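Local coordinates for penicillin-binding protein 2B (Streptococcus pneumoniae, PDB 2WAD) that forms peptide cross-links between glycan strands of cell wall peptidoglycan as a transpeptidase of the elongation machinery, and binds penicillin, at residues S57-I63 against L276-P281; L76-F82 against P213-T219; Q115-Y119 against E174-S179. One frame throughout, in Å; residues are numbered along the deposited sequence.

Contact 1. Residues S57-I63 against L276-P281. Unlike the reference sequence in segment 276-281: P281 (reference Ser).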
loop_
_atom_site.group_PDB
_atom_site.type_symbol
_atom_site.label_atom_id
_atom_site.label_comp_id
_atom_site.label_asym_id
_atom_site.label_seq_id
_atom_site.Cartn_x
_atom_site.Cartn_y
_atom_site.Cartn_z
ATOM N N SER A 57 5.875 -14.979 22.212
ATOM C CA SER A 57 5.653 -14.795 20.776
ATOM C C SER A 57 6.005 -16.028 19.945
ATOM O O SER A 57 6.819 -16.850 20.349
ATOM C CB SER A 57 6.518 -13.630 20.286
ATOM O OG SER A 57 6.046 -12.402 20.812
ATOM N N SER A 58 5.407 -16.148 18.767
ATOM C CA SER A 58 5.826 -17.171 17.814
ATOM C C SER A 58 6.403 -16.567 16.532
ATOM O O SER A 58 6.689 -15.368 16.474
ATOM C CB SER A 58 4.664 -18.105 17.485
ATOM O OG SER A 58 4.289 -18.871 18.616
ATOM N N ALA A 59 6.571 -17.414 15.521
ATOM C CA ALA A 59 7.102 -17.036 14.213
ATOM C C ALA A 59 6.030 -16.420 13.324
ATOM O O ALA A 59 4.886 -16.867 13.335
ATOM C CB ALA A 59 7.700 -18.251 13.524
ATOM N N ARG A 60 6.426 -15.408 12.556
ATOM C CA ARG A 60 5.545 -14.674 11.647
ATOM C C ARG A 60 5.260 -15.512 10.408
ATOM O O ARG A 60 6.141 -16.226 9.928
ATOM C CB ARG A 60 6.169 -13.337 11.249
ATOM C CG ARG A 60 5.184 -12.353 10.618
ATOM C CD ARG A 60 5.810 -10.981 10.354
ATOM N NE ARG A 60 4.841 -9.999 9.864
ATOM C CZ ARG A 60 3.997 -9.321 10.630
ATOM N NH1 ARG A 60 3.992 -9.525 11.946
ATOM N NH2 ARG A 60 3.156 -8.453 10.074
ATOM N N GLY A 61 4.020 -15.467 9.929
ATOM C CA GLY A 61 3.693 -16.056 8.638
ATOM C C GLY A 61 4.456 -15.344 7.529
ATOM O O GLY A 61 5.033 -14.273 7.743
ATOM N N GLU A 62 4.470 -15.938 6.341
ATOM C CA GLU A 62 5.268 -15.398 5.246
ATOM C C GLU A 62 4.433 -15.036 4.029
ATOM O O GLU A 62 3.232 -15.322 3.989
ATOM C CB GLU A 62 6.396 -16.373 4.891
ATOM C CG GLU A 62 7.581 -16.294 5.840
ATOM C CD GLU A 62 8.414 -17.569 5.860
ATOM O OE1 GLU A 62 9.601 -17.535 6.260
ATOM O OE2 GLU A 62 7.869 -18.630 5.492
ATOM N N ILE A 63 5.087 -14.414 3.048
ATOM C CA ILE A 63 4.429 -13.797 1.905
ATOM C C ILE A 63 4.938 -14.437 0.609
ATOM O O ILE A 63 6.140 -14.482 0.368
ATOM C CB ILE A 63 4.761 -12.284 1.812
ATOM C CG1 ILE A 63 4.755 -11.608 3.187
ATOM C CG2 ILE A 63 3.898 -11.590 0.784
ATOM C CD1 ILE A 63 3.404 -11.210 3.692
ATOM N N LEU A 276 -0.693 -12.506 9.780
ATOM C CA LEU A 276 0.698 -12.946 9.784
ATOM C C LEU A 276 1.231 -13.238 11.197
ATOM O O LEU A 276 2.103 -14.102 11.374
ATOM C CB LEU A 276 1.590 -11.938 9.054
ATOM C CG LEU A 276 1.335 -11.685 7.561
ATOM C CD1 LEU A 276 1.900 -10.330 7.156
ATOM C CD2 LEU A 276 1.901 -12.781 6.676
ATOM N N GLN A 277 0.696 -12.550 12.204
ATOM C CA GLN A 277 1.207 -12.668 13.580
ATOM C C GLN A 277 1.110 -14.080 14.151
ATOM O O GLN A 277 0.039 -14.672 14.179
ATOM C CB GLN A 277 0.506 -11.690 14.527
ATOM C CG GLN A 277 1.075 -11.655 15.957
ATOM C CD GLN A 277 2.478 -11.087 15.991
ATOM O OE1 GLN A 277 2.736 -10.023 15.424
ATOM N NE2 GLN A 277 3.398 -11.806 16.620
ATOM N N GLY A 278 2.229 -14.624 14.619
ATOM C CA GLY A 278 2.222 -15.973 15.160
ATOM C C GLY A 278 1.220 -16.106 16.292
ATOM O O GLY A 278 0.997 -15.166 17.053
ATOM N N LYS A 279 0.598 -17.275 16.392
ATOM C CA LYS A 279 -0.246 -17.576 17.541
ATOM C C LYS A 279 0.660 -17.914 18.724
ATOM O O LYS A 279 1.556 -18.748 18.619
ATOM C CB LYS A 279 -1.187 -18.742 17.231
ATOM C CG LYS A 279 -2.128 -19.111 18.368
ATOM C CD LYS A 279 -2.617 -20.551 18.237
ATOM C CE LYS A 279 -3.287 -21.041 19.518
ATOM N NZ LYS A 279 -2.299 -21.349 20.601
ATOM N N ARG A 280 0.432 -17.259 19.854
ATOM C CA ARG A 280 1.381 -17.331 20.967
ATOM C C ARG A 280 1.247 -18.555 21.867
ATOM O O ARG A 280 0.128 -18.989 22.144
ATOM C CB ARG A 280 1.221 -16.080 21.822
ATOM C CG ARG A 280 1.124 -14.811 21.011
ATOM C CD ARG A 280 1.271 -13.626 21.931
ATOM N NE ARG A 280 1.217 -12.364 21.204
ATOM C CZ ARG A 280 1.616 -11.199 21.705
ATOM N NH1 ARG A 280 2.099 -11.130 22.945
ATOM N NH2 ARG A 280 1.518 -10.105 20.958
ATOM N N PRO A 281 2.381 -19.122 22.331
ATOM C CA PRO A 281 2.227 -20.040 23.463
ATOM C C PRO A 281 1.830 -19.293 24.742
ATOM O O PRO A 281 2.302 -18.179 24.996
ATOM C CB PRO A 281 3.613 -20.691 23.610
ATOM C CG PRO A 281 4.282 -20.511 22.301
ATOM C CD PRO A 281 3.720 -19.218 21.718
HETATM O O HOH W 1 4.630 -13.564 14.804
#
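Two direct hydrogen bonds join S57-I63 to L276-P281. The hydroxyl of S58 gives its proton to the backbone carbonyl of K279, with S58 OG 2.7 Å from K279 O. Further along, G61 N donates to L276 O at 2.8 Å and is almost in line with it. L276 O also receives a CA-H...O contact from R60, with R60 CA 3.5 Å away. Between these points water 1 bridges the backbones: it accepts from G278 N at 2.6 Å and donates to S58 O at 3.2 Å.

The segments run roughly antiparallel, their end-to-end directions 156° apart. They do not form a regular sheet. Apart from L276, which closes helix 273-276, and I63, which opens strand 63-64, both are extended loop. They lie in the N-terminal, dimerisation-domain part of this penicillin-binding protein.

Packing is close at G278. Its CA lies 3.4 Å from A59 O and 4.0 Å from S58 CB, and a CB here would clash with both atoms. At the I63 end L276 CD2 meets I63 CD1 at 3.7 Å, and L276 CB lies over one face of the R60 guanidinium. The charge of R60 is met by salt bridges to E269 and E273. At the S57/P281 end the ring of P281, a Ser in the reference sequence, brings P281 CD to 3.2 Å from S58 OG.

Contact 2. Residues L76-F82 against P213-T219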
loop_
_atom_site.group_PDB
_atom_site.type_symbol
_atom_site.label_atom_id
_atom_site.label_comp_id
_atom_site.label_asym_id
_atom_site.label_seq_id
_atom_site.Cartn_x
_atom_site.Cartn_y
_atom_site.Cartn_z
ATOM N N LEU A 76 17.112 -17.476 11.197
ATOM C CA LEU A 76 17.341 -17.962 12.558
ATOM C C LEU A 76 18.700 -17.458 13.056
ATOM O O LEU A 76 19.702 -17.591 12.350
ATOM C CB LEU A 76 17.313 -19.498 12.562
ATOM C CG LEU A 76 16.288 -20.268 13.407
ATOM C CD1 LEU A 76 15.838 -21.552 12.721
ATOM C CD2 LEU A 76 16.756 -20.563 14.836
ATOM N N LYS A 77 18.737 -16.870 14.250
ATOM C CA LYS A 77 19.996 -16.446 14.874
ATOM C C LYS A 77 20.191 -17.061 16.262
ATOM O O LYS A 77 19.275 -17.667 16.823
ATOM C CB LYS A 77 20.082 -14.919 14.956
ATOM C CG LYS A 77 18.875 -14.287 15.627
ATOM C CD LYS A 77 18.847 -12.770 15.512
ATOM C CE LYS A 77 17.600 -12.202 16.190
ATOM N NZ LYS A 77 17.331 -10.766 15.850
ATOM N N GLN A 78 21.392 -16.915 16.814
ATOM C CA GLN A 78 21.639 -17.303 18.199
ATOM C C GLN A 78 21.738 -16.060 19.075
ATOM O O GLN A 78 22.315 -15.062 18.655
ATOM C CB GLN A 78 22.911 -18.138 18.306
ATOM C CG GLN A 78 22.849 -19.413 17.495
ATOM C CD GLN A 78 23.088 -20.629 18.353
ATOM O OE1 GLN A 78 22.224 -21.025 19.143
ATOM N NE2 GLN A 78 24.271 -21.226 18.219
ATOM N N VAL A 79 21.184 -16.127 20.283
ATOM C CA VAL A 79 20.928 -14.932 21.085
ATOM C C VAL A 79 21.100 -15.234 22.573
ATOM O O VAL A 79 20.870 -16.360 23.005
ATOM C CB VAL A 79 19.489 -14.410 20.797
ATOM C CG1 VAL A 79 18.855 -13.775 22.006
ATOM C CG2 VAL A 79 19.473 -13.429 19.617
ATOM N N VAL A 80 21.525 -14.248 23.359
ATOM C CA VAL A 80 21.449 -14.373 24.813
ATOM C C VAL A 80 20.031 -14.047 25.281
ATOM O O VAL A 80 19.534 -12.953 25.001
ATOM C CB VAL A 80 22.459 -13.479 25.558
ATOM C CG1 VAL A 80 22.272 -13.626 27.069
ATOM C CG2 VAL A 80 23.877 -13.862 25.172
ATOM N N SER A 81 19.400 -14.995 25.979
ATOM C CA SER A 81 18.034 -14.828 26.477
ATOM C C SER A 81 18.062 -14.721 27.994
ATOM O O SER A 81 18.902 -15.362 28.633
ATOM C CB SER A 81 17.160 -16.025 26.109
ATOM O OG SER A 81 16.618 -15.882 24.815
ATOM N N PHE A 82 17.144 -13.928 28.550
ATOM C CA PHE A 82 16.971 -13.839 30.000
ATOM C C PHE A 82 15.543 -14.157 30.406
ATOM O O PHE A 82 14.601 -13.544 29.918
ATOM C CB PHE A 82 17.340 -12.454 30.515
ATOM C CG PHE A 82 17.214 -12.309 32.010
ATOM C CD1 PHE A 82 17.945 -13.120 32.862
ATOM C CD2 PHE A 82 16.372 -11.350 32.562
ATOM C CE1 PHE A 82 17.848 -12.980 34.234
ATOM C CE2 PHE A 82 16.266 -11.208 33.943
ATOM C CZ PHE A 82 17.004 -12.026 34.777
ATOM N N PRO A 213 21.654 -17.201 36.962
ATOM C CA PRO A 213 20.221 -17.483 36.943
ATOM C C PRO A 213 19.470 -16.788 35.813
ATOM O O PRO A 213 19.600 -15.575 35.623
ATOM C CB PRO A 213 19.744 -16.970 38.311
ATOM C CG PRO A 213 20.952 -17.129 39.185
ATOM C CD PRO A 213 22.131 -16.835 38.310
ATOM N N GLY A 214 18.693 -17.561 35.060
ATOM C CA GLY A 214 17.812 -16.975 34.076
ATOM C C GLY A 214 18.476 -16.914 32.717
ATOM O O GLY A 214 17.797 -16.873 31.691
ATOM N N ILE A 215 19.807 -16.918 32.700
ATOM C CA ILE A 215 20.522 -16.689 31.445
ATOM C C ILE A 215 20.783 -17.967 30.658
ATOM O O ILE A 215 21.178 -18.986 31.211
ATOM C CB ILE A 215 21.834 -15.908 31.646
ATOM C CG1 ILE A 215 21.522 -14.462 32.036
ATOM C CG2 ILE A 215 22.668 -15.947 30.357
ATOM C CD1 ILE A 215 21.070 -13.627 30.851
ATOM N N SER A 216 20.562 -17.898 29.352
ATOM C CA SER A 216 20.822 -19.051 28.507
ATOM C C SER A 216 21.000 -18.569 27.068
ATOM O O SER A 216 20.647 -17.439 26.733
ATOM C CB SER A 216 19.676 -20.064 28.604
ATOM O OG SER A 216 18.633 -19.742 27.688
ATOM N N ILE A 217 21.582 -19.419 26.229
ATOM C CA ILE A 217 21.617 -19.155 24.791
ATOM C C ILE A 217 20.382 -19.803 24.182
ATOM O O ILE A 217 20.000 -20.900 24.575
ATOM C CB ILE A 217 22.894 -19.745 24.137
ATOM C CG1 ILE A 217 24.163 -19.050 24.653
ATOM C CG2 ILE A 217 22.813 -19.676 22.621
ATOM C CD1 ILE A 217 24.322 -17.615 24.175
ATOM N N SER A 218 19.733 -19.108 23.257
ATOM C CA SER A 218 18.712 -19.714 22.408
ATOM C C SER A 218 18.663 -18.985 21.068
ATOM O O SER A 218 19.486 -18.108 20.790
ATOM C CB SER A 218 17.345 -19.737 23.101
ATOM O OG SER A 218 16.787 -18.440 23.192
ATOM N N THR A 219 17.698 -19.358 20.238
ATOM C CA THR A 219 17.618 -18.853 18.871
ATOM C C THR A 219 16.402 -17.954 18.712
ATOM O O THR A 219 15.350 -18.269 19.250
ATOM C CB THR A 219 17.448 -20.015 17.879
ATOM O OG1 THR A 219 16.077 -20.431 17.884
ATOM C CG2 THR A 219 18.348 -21.201 18.249
HETATM O O HOH W 2 16.736 -17.602 29.431
#
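P213 and G214 lead into 215-225, an outer strand of a three-stranded antiparallel sheet, paired with central strand 72-83. P213 O lies at the edge of the F82 ring, 3.4 Å from F82 CE1. G214 has phi 93°, and a CB there would clash with F82 CE1. I215 pairs with F82 without hydrogen bonds, and I215 CD1 packs 3.8 Å from F82 CD1. S216 makes both backbone bonds with S81: S81 N to S216 O 2.8 Å, S216 N to S81 O 3.1 Å. I217 faces V80, with I217 CD1 3.9 Å from V80 CG2, beside V202 and I205 of helix 199-208. S218 repeats this pairing with V79: V79 N to S218 O 2.7 Å, S218 N to V79 O 3.0 Å. T219 pairs with Q78. V80, F82, I215 and I217 thus form an apolar patch towards helices 90-100 and 199-208, with Q78 and T219 at its end; V79, S81, S216 and S218 line the other face, where S81 OG and S218 OG hydrogen-bond at 3.0 Å.

Contact 3. Residues Q115-Y119 against E174-S179; sequences QLADY and EIYLFS
Y119 lays one ring face over I175: I175 CG1 sits 3.4 Å from the ring centroid, 3° off the normal, in a CH-pi contact. The edge of the same ring points at the face of F178, a T-shaped pair with centroids 5.8 Å apart and planes at 89°. Both aromatic side chains have chi1 t; I175 has chi1 m and chi2 t. Y119 OH donates to E174 OE2 at 2.6 Å; E174 has chi1 p. Both segments are helical, with i to i+4 backbone bonds such as Y119 N to Q115 O and S179 N to I175 O, each 3.1 Å. Their axes cross at 92°, 9.8 Å apart at closest approach. The nearest CA pairs are Q115 with S179 at 6.1 Å and Y119 with I175 at 6.4 Å. S179 OG donates to I175 O at 2.7 Å. Water 3 donates to Q115 O at 2.9 Å and S179 OG at 3.0 Å. The arrangement is orthogonal helix packing, here between helices 113-121 and 169-182.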
loop_
_atom_site.group_PDB
_atom_site.type_symbol
_atom_site.label_atom_id
_atom_site.label_comp_id
_atom_site.label_asym_id
_atom_site.label_seq_id
_atom_site.Cartn_x
_atom_site.Cartn_y
_atom_site.Cartn_z
ATOM N N GLN A 115 16.435 4.889 32.896
ATOM C CA GLN A 115 17.371 3.782 33.100
ATOM C C GLN A 115 18.455 4.124 34.120
ATOM O O GLN A 115 18.809 3.293 34.963
ATOM C CB GLN A 115 17.978 3.321 31.773
ATOM C CG GLN A 115 16.941 2.704 30.850
ATOM C CD GLN A 115 17.447 2.485 29.436
ATOM O OE1 GLN A 115 18.507 2.979 29.051
ATOM N NE2 GLN A 115 16.679 1.742 28.650
ATOM N N LEU A 116 18.959 5.353 34.071
ATOM C CA LEU A 116 19.969 5.786 35.036
ATOM C C LEU A 116 19.421 5.921 36.464
ATOM O O LEU A 116 20.137 5.711 37.437
ATOM C CB LEU A 116 20.638 7.081 34.574
ATOM C CG LEU A 116 21.652 6.973 33.430
ATOM C CD1 LEU A 116 21.757 8.295 32.670
ATOM C CD2 LEU A 116 23.007 6.562 33.999
ATOM N N ALA A 117 18.145 6.263 36.591
ATOM C CA ALA A 117 17.527 6.428 37.903
ATOM C C ALA A 117 17.165 5.068 38.498
ATOM O O ALA A 117 17.276 4.855 39.708
ATOM C CB ALA A 117 16.300 7.311 37.802
ATOM N N ASP A 118 16.744 4.160 37.623
ATOM C CA ASP A 118 16.488 2.770 37.971
ATOM C C ASP A 118 17.716 2.085 38.554
ATOM O O ASP A 118 17.666 1.564 39.672
ATOM C CB ASP A 118 15.985 2.007 36.751
ATOM C CG ASP A 118 14.498 2.192 36.527
ATOM O OD1 ASP A 118 13.821 2.770 37.400
ATOM O OD2 ASP A 118 14.005 1.734 35.481
ATOM N N TYR A 119 18.818 2.101 37.806
ATOM C CA TYR A 119 20.081 1.532 38.278
ATOM C C TYR A 119 20.506 2.147 39.604
ATOM O O TYR A 119 20.961 1.458 40.517
ATOM C CB TYR A 119 21.182 1.754 37.237
ATOM C CG TYR A 119 22.528 1.225 37.669
ATOM C CD1 TYR A 119 22.864 -0.108 37.474
ATOM C CD2 TYR A 119 23.465 2.053 38.271
ATOM C CE1 TYR A 119 24.095 -0.602 37.868
ATOM C CE2 TYR A 119 24.702 1.571 38.652
ATOM C CZ TYR A 119 25.005 0.242 38.452
ATOM O OH TYR A 119 26.226 -0.261 38.834
ATOM N N GLU A 174 27.601 -2.056 32.483
ATOM C CA GLU A 174 26.775 -2.877 33.343
ATOM C C GLU A 174 25.399 -2.237 33.496
ATOM O O GLU A 174 24.378 -2.933 33.490
ATOM C CB GLU A 174 27.462 -3.236 34.663
ATOM C CG GLU A 174 27.484 -2.160 35.717
ATOM C CD GLU A 174 28.216 -2.610 36.969
ATOM O OE1 GLU A 174 29.063 -3.532 36.897
ATOM O OE2 GLU A 174 27.938 -2.030 38.035
ATOM N N ILE A 175 25.363 -0.908 33.553
ATOM C CA ILE A 175 24.074 -0.221 33.613
ATOM C C ILE A 175 23.225 -0.555 32.403
ATOM O O ILE A 175 22.019 -0.793 32.509
ATOM C CB ILE A 175 24.206 1.300 33.748
ATOM C CG1 ILE A 175 24.987 1.643 35.016
ATOM C CG2 ILE A 175 22.817 1.928 33.804
ATOM C CD1 ILE A 175 25.076 3.134 35.271
ATOM N N TYR A 176 23.866 -0.599 31.244
ATOM C CA TYR A 176 23.182 -1.025 30.027
ATOM C C TYR A 176 22.590 -2.432 30.111
ATOM O O TYR A 176 21.439 -2.653 29.752
ATOM C CB TYR A 176 24.123 -0.910 28.824
ATOM C CG TYR A 176 23.480 -1.340 27.524
ATOM C CD1 TYR A 176 22.489 -0.570 26.927
ATOM C CD2 TYR A 176 23.857 -2.524 26.907
ATOM C CE1 TYR A 176 21.902 -0.963 25.729
ATOM C CE2 TYR A 176 23.280 -2.936 25.730
ATOM C CZ TYR A 176 22.309 -2.151 25.142
ATOM O OH TYR A 176 21.750 -2.582 23.967
ATOM N N LEU A 177 23.395 -3.386 30.564
ATOM C CA LEU A 177 22.977 -4.774 30.740
ATOM C C LEU A 177 21.824 -4.945 31.731
ATOM O O LEU A 177 20.816 -5.571 31.391
ATOM C CB LEU A 177 24.170 -5.660 31.123
ATOM C CG LEU A 177 25.083 -5.989 29.929
ATOM C CD1 LEU A 177 26.379 -6.656 30.360
ATOM C CD2 LEU A 177 24.415 -6.778 28.792
ATOM N N PHE A 178 21.976 -4.397 32.937
ATOM C CA PHE A 178 20.875 -4.267 33.897
ATOM C C PHE A 178 19.548 -3.818 33.257
ATOM O O PHE A 178 18.525 -4.498 33.399
ATOM C CB PHE A 178 21.297 -3.291 34.985
ATOM C CG PHE A 178 20.249 -3.047 36.028
ATOM C CD1 PHE A 178 20.295 -3.727 37.229
ATOM C CD2 PHE A 178 19.242 -2.118 35.825
ATOM C CE1 PHE A 178 19.345 -3.507 38.206
ATOM C CE2 PHE A 178 18.289 -1.884 36.806
ATOM C CZ PHE A 178 18.341 -2.589 38.000
ATOM N N SER A 179 19.569 -2.698 32.527
ATOM C CA SER A 179 18.351 -2.169 31.907
ATOM C C SER A 179 17.661 -3.254 31.073
ATOM O O SER A 179 16.447 -3.456 31.149
ATOM C CB SER A 179 18.640 -0.913 31.068
ATOM O OG SER A 179 19.598 -0.076 31.701
HETATM O O HOH W 3 18.191 0.542 34.313
#

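How the contacts relate
All three contacts belong to the N-terminal, dimerisation-domain part of the chain. In sequence they are nested: contact 1 encloses contact 2, which encloses contact 3. None touches another. Centres of contacts 1 and 2 are 19 Å apart, with nearest atoms about 9 Å apart. R223 hydrogen-bonds G61 O and W221 touches A59 from strand 215-225, and N74 hydrogen-bonds R60 O from strand 72-83. Contacts 2 and 3 have centres 20 Å apart and nearest atoms about 7 Å apart. Helix 90-100 lies between them and touches both. Contacts 1 and 3 are farthest apart, 31 Å between centres. All lie away from the active-site S386 of the transpeptidase domain and from the zinc-binding residues.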